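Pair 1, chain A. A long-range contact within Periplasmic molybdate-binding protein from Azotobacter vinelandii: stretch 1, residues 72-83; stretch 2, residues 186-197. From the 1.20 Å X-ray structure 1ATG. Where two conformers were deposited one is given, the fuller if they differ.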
# COMPACT_ATOMS: atom_id res chain seq x y z
N GLY A 72 21.72 -5.55 -4.62
CA GLY A 72 21.58 -4.55 -5.67
C GLY A 72 20.21 -4.43 -6.30
O GLY A 72 20.02 -3.56 -7.17
N SER A 73 19.24 -5.25 -5.93
CA SER A 73 17.92 -5.20 -6.53
C SER A 73 16.93 -4.28 -5.82
O SER A 73 15.88 -3.98 -6.42
CB SER A 73 17.28 -6.59 -6.59
OG SER A 73 16.92 -7.06 -5.30
N ARG A 74 17.24 -3.84 -4.62
CA ARG A 74 16.29 -2.99 -3.89
C ARG A 74 16.15 -1.59 -4.45
O ARG A 74 17.15 -0.90 -4.68
CB ARG A 74 16.77 -2.92 -2.44
CG ARG A 74 15.75 -2.24 -1.53
CD ARG A 74 16.05 -2.61 -0.08
NE ARG A 74 17.44 -2.29 0.25
CZ ARG A 74 17.81 -1.06 0.58
NH1 ARG A 74 16.96 -0.05 0.64
NH2 ARG A 74 19.09 -0.83 0.87
N PHE A 75 14.91 -1.13 -4.64
CA PHE A 75 14.68 0.22 -5.12
C PHE A 75 13.28 0.70 -4.73
O PHE A 75 12.41 -0.10 -4.38
CB PHE A 75 14.89 0.31 -6.63
CG PHE A 75 13.76 -0.19 -7.47
CD1 PHE A 75 13.53 -1.54 -7.64
CD2 PHE A 75 12.91 0.70 -8.13
CE1 PHE A 75 12.48 -1.99 -8.42
CE2 PHE A 75 11.86 0.27 -8.90
CZ PHE A 75 11.65 -1.08 -9.06
N THR A 76 13.14 2.01 -4.74
CA THR A 76 11.84 2.62 -4.46
C THR A 76 11.01 2.63 -5.73
O THR A 76 11.36 3.35 -6.68
CB THR A 76 12.00 4.04 -3.92
OG1 THR A 76 12.74 3.92 -2.70
CG2 THR A 76 10.67 4.71 -3.66
N TYR A 77 9.93 1.86 -5.79
CA TYR A 77 9.09 1.76 -6.98
C TYR A 77 7.90 2.71 -6.96
O TYR A 77 7.30 2.96 -8.01
CB TYR A 77 8.61 0.32 -7.20
CG TYR A 77 7.63 -0.16 -6.17
CD1 TYR A 77 8.05 -0.72 -4.97
CD2 TYR A 77 6.26 -0.08 -6.37
CE1 TYR A 77 7.15 -1.15 -4.01
CE2 TYR A 77 5.34 -0.49 -5.42
CZ TYR A 77 5.81 -1.02 -4.25
OH TYR A 77 4.88 -1.43 -3.30
N ALA A 78 7.56 3.24 -5.79
CA ALA A 78 6.39 4.12 -5.68
C ALA A 78 6.40 4.76 -4.31
O ALA A 78 6.95 4.19 -3.35
CB ALA A 78 5.12 3.29 -5.86
N ILE A 79 5.77 5.91 -4.18
CA ILE A 79 5.55 6.56 -2.90
C ILE A 79 4.04 6.75 -2.80
O ILE A 79 3.41 7.37 -3.67
CB ILE A 79 6.31 7.88 -2.75
CG1 ILE A 79 7.82 7.68 -2.88
CG2 ILE A 79 6.03 8.54 -1.41
CD1 ILE A 79 8.49 8.58 -3.88
N GLY A 80 3.45 6.18 -1.76
CA GLY A 80 2.00 6.18 -1.60
C GLY A 80 1.47 7.51 -1.12
O GLY A 80 2.20 8.47 -0.82
N LYS A 81 0.14 7.57 -1.05
CA LYS A 81 -0.54 8.74 -0.53
C LYS A 81 -1.68 8.24 0.35
O LYS A 81 -2.61 7.58 -0.12
CB LYS A 81 -1.09 9.56 -1.70
CG LYS A 81 -1.67 10.91 -1.33
CD LYS A 81 -1.72 11.84 -2.54
CE LYS A 81 -2.18 13.23 -2.13
NZ LYS A 81 -1.96 14.22 -3.23
N LEU A 82 -1.59 8.57 1.62
CA LEU A 82 -2.62 8.18 2.58
C LEU A 82 -3.87 9.02 2.40
O LEU A 82 -3.82 10.24 2.17
CB LEU A 82 -2.07 8.44 3.99
CG LEU A 82 -2.99 8.04 5.14
CD1 LEU A 82 -3.17 6.53 5.24
CD2 LEU A 82 -2.39 8.57 6.44
N VAL A 83 -5.03 8.38 2.54
CA VAL A 83 -6.30 9.08 2.43
C VAL A 83 -7.25 8.67 3.54
O VAL A 83 -7.35 7.46 3.85
CB VAL A 83 -7.03 8.82 1.10
CG1 VAL A 83 -8.08 9.90 0.87
CG2 VAL A 83 -6.12 8.74 -0.11
N TYR A 186 2.00 15.21 8.46
CA TYR A 186 1.21 14.56 9.49
C TYR A 186 1.59 13.10 9.70
O TYR A 186 1.10 12.50 10.67
CB TYR A 186 -0.29 14.62 9.20
CG TYR A 186 -0.98 15.95 9.40
CD1 TYR A 186 -0.36 17.17 9.15
CD2 TYR A 186 -2.30 15.98 9.83
CE1 TYR A 186 -1.03 18.36 9.34
CE2 TYR A 186 -2.99 17.17 10.02
CZ TYR A 186 -2.34 18.36 9.77
OH TYR A 186 -3.00 19.56 9.95
N TYR A 187 2.39 12.54 8.81
CA TYR A 187 2.81 11.16 8.88
C TYR A 187 4.12 11.02 8.11
O TYR A 187 4.42 11.88 7.27
CB TYR A 187 1.77 10.22 8.29
CG TYR A 187 1.38 10.41 6.84
CD1 TYR A 187 0.55 11.43 6.40
CD2 TYR A 187 1.86 9.53 5.87
CE1 TYR A 187 0.19 11.56 5.08
CE2 TYR A 187 1.52 9.66 4.54
CZ TYR A 187 0.68 10.68 4.15
OH TYR A 187 0.33 10.74 2.82
N GLU A 188 4.87 9.96 8.35
CA GLU A 188 6.10 9.79 7.58
C GLU A 188 5.75 9.27 6.20
O GLU A 188 4.91 8.37 6.06
CB GLU A 188 7.02 8.81 8.32
CG GLU A 188 7.50 9.35 9.66
CD GLU A 188 8.52 10.47 9.55
OE1 GLU A 188 9.02 10.80 8.45
OE2 GLU A 188 8.90 11.06 10.58
N PRO A 189 6.37 9.77 5.14
CA PRO A 189 6.04 9.33 3.78
C PRO A 189 6.09 7.84 3.60
O PRO A 189 6.93 7.09 4.11
CB PRO A 189 7.03 10.09 2.91
CG PRO A 189 7.30 11.34 3.69
CD PRO A 189 7.32 10.90 5.13
N ILE A 190 5.14 7.35 2.80
CA ILE A 190 4.98 5.91 2.56
C ILE A 190 5.83 5.53 1.36
O ILE A 190 5.36 5.41 0.22
CB ILE A 190 3.49 5.59 2.39
CG1 ILE A 190 2.67 6.04 3.60
CG2 ILE A 190 3.28 4.09 2.16
CD1 ILE A 190 1.17 6.02 3.37
N VAL A 191 7.12 5.36 1.61
CA VAL A 191 8.12 5.06 0.59
C VAL A 191 8.17 3.56 0.37
O VAL A 191 8.49 2.82 1.30
CB VAL A 191 9.48 5.65 1.01
CG1 VAL A 191 10.52 5.25 -0.02
CG2 VAL A 191 9.36 7.16 1.14
N GLN A 192 7.76 3.11 -0.81
CA GLN A 192 7.57 1.69 -1.05
C GLN A 192 8.70 1.10 -1.87
O GLN A 192 8.99 1.57 -2.97
CB GLN A 192 6.21 1.49 -1.76
CG GLN A 192 5.09 2.23 -1.05
CD GLN A 192 3.68 2.03 -1.52
OE1 GLN A 192 2.82 2.84 -1.19
NE2 GLN A 192 3.37 0.96 -2.25
N GLN A 193 9.34 0.07 -1.29
CA GLN A 193 10.47 -0.54 -1.97
C GLN A 193 10.19 -1.98 -2.36
O GLN A 193 9.34 -2.67 -1.79
CB GLN A 193 11.73 -0.48 -1.10
CG GLN A 193 12.20 0.95 -0.87
CD GLN A 193 13.69 0.99 -0.56
OE1 GLN A 193 14.15 0.22 0.28
NE2 GLN A 193 14.42 1.86 -1.25
N ALA A 194 10.90 -2.41 -3.40
CA ALA A 194 10.79 -3.73 -3.95
C ALA A 194 12.17 -4.39 -3.99
O ALA A 194 13.19 -3.71 -4.02
CB ALA A 194 10.22 -3.71 -5.36
N VAL A 195 12.15 -5.71 -3.92
CA VAL A 195 13.39 -6.48 -4.02
C VAL A 195 13.10 -7.74 -4.83
O VAL A 195 11.99 -8.25 -4.95
CB VAL A 195 13.99 -6.95 -2.69
CG1 VAL A 195 14.63 -5.83 -1.89
CG2 VAL A 195 12.96 -7.69 -1.83
N ILE A 196 14.20 -8.28 -5.39
CA ILE A 196 14.18 -9.61 -5.98
C ILE A 196 14.60 -10.56 -4.84
O ILE A 196 15.47 -10.22 -4.05
CB ILE A 196 15.15 -9.77 -7.16
CG1 ILE A 196 14.67 -8.90 -8.34
CG2 ILE A 196 15.27 -11.22 -7.59
CD1 ILE A 196 15.63 -8.89 -9.51
N THR A 197 13.90 -11.68 -4.75
CA THR A 197 14.23 -12.68 -3.72
C THR A 197 15.47 -13.44 -4.20
O THR A 197 15.42 -14.00 -5.29
CB THR A 197 13.02 -13.58 -3.47
OG1 THR A 197 11.90 -12.80 -2.98
CG2 THR A 197 13.33 -14.64 -2.42
O HOH W 1 3.41 9.16 1.57
O HOH W 2 -1.85 12.23 2.32

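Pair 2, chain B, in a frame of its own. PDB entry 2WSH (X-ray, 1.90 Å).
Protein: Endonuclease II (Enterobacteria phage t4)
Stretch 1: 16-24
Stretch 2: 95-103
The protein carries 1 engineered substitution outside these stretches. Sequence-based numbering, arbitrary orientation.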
# COMPACT_ATOMS: atom_id res chain seq x y z
N SER B 16 -3.34 -19.26 -7.46
CA SER B 16 -2.63 -19.83 -6.32
C SER B 16 -3.57 -20.27 -5.20
O SER B 16 -3.34 -19.97 -4.03
CB SER B 16 -1.58 -18.85 -5.79
OG SER B 16 -0.52 -18.70 -6.72
N PHE B 17 -4.64 -20.97 -5.56
CA PHE B 17 -5.45 -21.63 -4.56
C PHE B 17 -4.81 -22.96 -4.23
O PHE B 17 -4.49 -23.75 -5.12
CB PHE B 17 -6.88 -21.86 -5.07
CG PHE B 17 -7.77 -20.65 -4.95
CD1 PHE B 17 -8.49 -20.41 -3.79
CD2 PHE B 17 -7.89 -19.75 -6.00
CE1 PHE B 17 -9.31 -19.31 -3.67
CE2 PHE B 17 -8.71 -18.64 -5.89
CZ PHE B 17 -9.42 -18.42 -4.73
N ILE B 18 -4.59 -23.21 -2.94
CA ILE B 18 -4.02 -24.46 -2.50
C ILE B 18 -5.09 -25.28 -1.79
O ILE B 18 -5.82 -24.76 -0.95
CB ILE B 18 -2.81 -24.22 -1.58
CG1 ILE B 18 -1.68 -23.58 -2.38
CG2 ILE B 18 -2.35 -25.52 -0.94
CD1 ILE B 18 -0.61 -22.96 -1.53
N LYS B 19 -5.20 -26.56 -2.15
CA LYS B 19 -6.20 -27.42 -1.53
C LYS B 19 -5.98 -27.51 -0.04
O LYS B 19 -4.89 -27.81 0.43
CB LYS B 19 -6.19 -28.82 -2.15
CG LYS B 19 -7.02 -29.82 -1.35
CD LYS B 19 -7.40 -31.03 -2.18
CE LYS B 19 -8.21 -32.01 -1.34
NZ LYS B 19 -8.65 -33.19 -2.12
N TYR B 20 -7.04 -27.24 0.72
CA TYR B 20 -6.95 -27.21 2.16
C TYR B 20 -7.45 -28.52 2.75
O TYR B 20 -6.75 -29.17 3.52
CB TYR B 20 -7.76 -26.03 2.71
CG TYR B 20 -7.75 -25.92 4.22
CD1 TYR B 20 -6.58 -25.62 4.91
CD2 TYR B 20 -8.91 -26.12 4.95
CE1 TYR B 20 -6.57 -25.53 6.30
CE2 TYR B 20 -8.91 -26.02 6.33
CZ TYR B 20 -7.75 -25.73 7.00
OH TYR B 20 -7.76 -25.63 8.37
N THR B 21 -8.66 -28.92 2.38
CA THR B 21 -9.19 -30.19 2.84
C THR B 21 -10.34 -30.69 1.97
O THR B 21 -10.82 -29.99 1.09
CB THR B 21 -9.66 -30.13 4.31
OG1 THR B 21 -9.92 -31.46 4.79
CG2 THR B 21 -10.93 -29.30 4.45
N GLU B 22 -10.76 -31.92 2.25
CA GLU B 22 -11.86 -32.54 1.55
C GLU B 22 -12.85 -33.05 2.59
O GLU B 22 -12.44 -33.45 3.68
CB GLU B 22 -11.35 -33.70 0.69
CG GLU B 22 -12.41 -34.53 0.00
CD GLU B 22 -11.83 -35.47 -1.04
OE1 GLU B 22 -10.70 -35.21 -1.50
OE2 GLU B 22 -12.50 -36.45 -1.41
N LEU B 23 -14.14 -33.01 2.28
CA LEU B 23 -15.14 -33.55 3.18
C LEU B 23 -15.58 -34.93 2.71
O LEU B 23 -15.69 -35.17 1.51
CB LEU B 23 -16.35 -32.61 3.28
CG LEU B 23 -16.10 -31.22 3.85
CD1 LEU B 23 -17.41 -30.47 4.01
CD2 LEU B 23 -15.37 -31.31 5.18
N GLU B 24 -15.83 -35.83 3.66
CA GLU B 24 -16.22 -37.19 3.31
C GLU B 24 -17.12 -37.83 4.36
O GLU B 24 -16.89 -37.70 5.56
CB GLU B 24 -14.98 -38.05 3.07
CG GLU B 24 -13.85 -37.81 4.06
CD GLU B 24 -12.49 -38.19 3.49
OE1 GLU B 24 -12.40 -38.42 2.27
OE2 GLU B 24 -11.52 -38.25 4.27
N SER B 95 -20.94 -36.92 -4.42
CA SER B 95 -19.99 -36.03 -5.07
C SER B 95 -18.77 -35.75 -4.21
O SER B 95 -18.78 -35.99 -3.00
CB SER B 95 -20.67 -34.72 -5.46
OG SER B 95 -21.71 -34.94 -6.38
N LYS B 96 -17.71 -35.24 -4.83
CA LYS B 96 -16.50 -34.86 -4.11
C LYS B 96 -16.57 -33.40 -3.70
O LYS B 96 -16.85 -32.54 -4.53
CB LYS B 96 -15.27 -35.08 -4.99
CG LYS B 96 -13.95 -34.96 -4.24
CD LYS B 96 -12.84 -34.47 -5.15
CE LYS B 96 -12.89 -35.16 -6.51
NZ LYS B 96 -11.99 -34.49 -7.50
N VAL B 97 -16.32 -33.12 -2.43
CA VAL B 97 -16.43 -31.76 -1.90
C VAL B 97 -15.10 -31.27 -1.35
O VAL B 97 -14.61 -31.79 -0.34
CB VAL B 97 -17.49 -31.67 -0.77
CG1 VAL B 97 -17.55 -30.25 -0.21
CG2 VAL B 97 -18.85 -32.12 -1.28
N GLU B 98 -14.53 -30.26 -1.99
CA GLU B 98 -13.21 -29.77 -1.63
C GLU B 98 -13.20 -28.30 -1.26
O GLU B 98 -13.97 -27.50 -1.80
CB GLU B 98 -12.22 -30.01 -2.78
CG GLU B 98 -12.03 -31.47 -3.14
CD GLU B 98 -11.18 -31.64 -4.38
OE1 GLU B 98 -11.57 -31.12 -5.45
OE2 GLU B 98 -10.12 -32.30 -4.29
N PHE B 99 -12.34 -27.95 -0.31
CA PHE B 99 -12.09 -26.56 0.04
C PHE B 99 -10.67 -26.18 -0.36
O PHE B 99 -9.72 -26.89 -0.03
CB PHE B 99 -12.27 -26.35 1.54
CG PHE B 99 -13.70 -26.39 1.98
CD1 PHE B 99 -14.41 -25.21 2.16
CD2 PHE B 99 -14.34 -27.59 2.22
CE1 PHE B 99 -15.73 -25.24 2.57
CE2 PHE B 99 -15.66 -27.62 2.62
CZ PHE B 99 -16.36 -26.44 2.80
N TYR B 100 -10.54 -25.06 -1.06
CA TYR B 100 -9.24 -24.48 -1.38
C TYR B 100 -9.08 -23.16 -0.63
O TYR B 100 -10.06 -22.51 -0.30
CB TYR B 100 -9.12 -24.22 -2.88
CG TYR B 100 -8.94 -25.46 -3.72
CD1 TYR B 100 -7.73 -25.72 -4.35
CD2 TYR B 100 -9.98 -26.36 -3.90
CE1 TYR B 100 -7.56 -26.85 -5.13
CE2 TYR B 100 -9.82 -27.49 -4.68
CZ TYR B 100 -8.61 -27.73 -5.29
OH TYR B 100 -8.44 -28.86 -6.07
N ALA B 101 -7.83 -22.77 -0.38
CA ALA B 101 -7.57 -21.50 0.29
C ALA B 101 -6.55 -20.67 -0.48
O ALA B 101 -5.54 -21.19 -0.95
CB ALA B 101 -7.09 -21.74 1.71
N ARG B 102 -6.82 -19.37 -0.59
CA ARG B 102 -5.87 -18.43 -1.17
C ARG B 102 -5.45 -17.43 -0.11
O ARG B 102 -6.26 -16.63 0.36
CB ARG B 102 -6.49 -17.71 -2.37
CG ARG B 102 -5.72 -16.47 -2.82
CD ARG B 102 -6.36 -15.83 -4.04
NE ARG B 102 -5.88 -14.46 -4.26
CZ ARG B 102 -4.88 -14.14 -5.08
NH1 ARG B 102 -4.24 -15.07 -5.77
NH2 ARG B 102 -4.52 -12.87 -5.20
N GLN B 103 -4.18 -17.48 0.29
CA GLN B 103 -3.71 -16.65 1.39
C GLN B 103 -3.73 -15.17 1.05
O GLN B 103 -3.16 -14.74 0.04
CB GLN B 103 -2.30 -17.06 1.82
CG GLN B 103 -1.80 -16.34 3.07
CD GLN B 103 -2.62 -16.66 4.31
OE1 GLN B 103 -2.67 -17.80 4.76
NE2 GLN B 103 -3.25 -15.63 4.87
O HOH W 3 -15.62 -35.45 -1.01

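Pair 1 and pair 2 each join two antiparallel strands interrupted by a beta bulge, and fourteen central residues superpose to 0.7 Å. In pair 1, F75(A) bridges A194(A) and T76(A) faces Q193(A); the register then slips by one, so that A78(A) bridges Q192(A). Pair 2 repeats this with I18(B) and A101(B), K19(B) and Y100(B), then T21(B) and F99(B). The extra residue is Y77(A), matched by Y20(B). Its amide still points across the sheet: Y77(A) N donates to Q192(A) O at 3.0 Å, and Y20(B) N to F99(B) O at 2.8 Å. In pair 2 the next amide, T21(B) N, adds a weak bond to the same F99(B) O at 3.3 Å; in pair 1, no bond joins A78(A) N to Q192(A) O.

The most constant position is A194(A), matched by A101(B). A methyl group leaves room for neighbours: Y77(A) CD1 lies 3.7 Å from A194(A) CB, whereas Y20(B) meets alanine through its own beta carbon, Y20(B) CB to A101(B) CB at 4.5 Å, while the end of its side chain leads away. F75(A) also reaches this methyl, CE1 to A194(A) CB at 4.2 Å.

On the same face, Q192(A) matches F99(B). The glutamine can use its amide, Q192(A) NE2 donating to Y77(A) OH at 3.0 Å; the phenylalanine has only carbon to offer, and L23(B) CD1 packs at its ring edge, 3.6 Å from F99(B) CE2. The position of L23(B) is held in pair 1 by G80(A), where an ideal beta carbon would clash with Q192(A) OE1. Glycine therefore suits the glutamine's placement, while leucine suits the aromatic one.

On the other face, T76(A) and Q193(A) match K19(B) and Y100(B). Pair 1 joins them by a polar bond, Q193(A) NE2 to T76(A) OG1 at 3.0 Å, and the other end of the amide accepts from R74(A), NH1 to Q193(A) OE1 at 2.8 Å. Pair 2 packs instead: K19(B) CA sits over a face of the tyrosine ring, 4.0 Å from the Y100(B) ring centroid.

Further along, I79(A) and V191(A) make a loose apolar contact, I79(A) CG1 to V191(A) CG2 at 4.3 Å. Their counterparts, E22(B) and E98(B), are both acidic, with E22(B) OE1 4.1 Å from E98(B) OE2. The long, extended K19(B) offsets this repulsion: its NZ forms salt bridges with E98(B) OE2 at 2.8 Å and E22(B) OE1 at 2.9 Å.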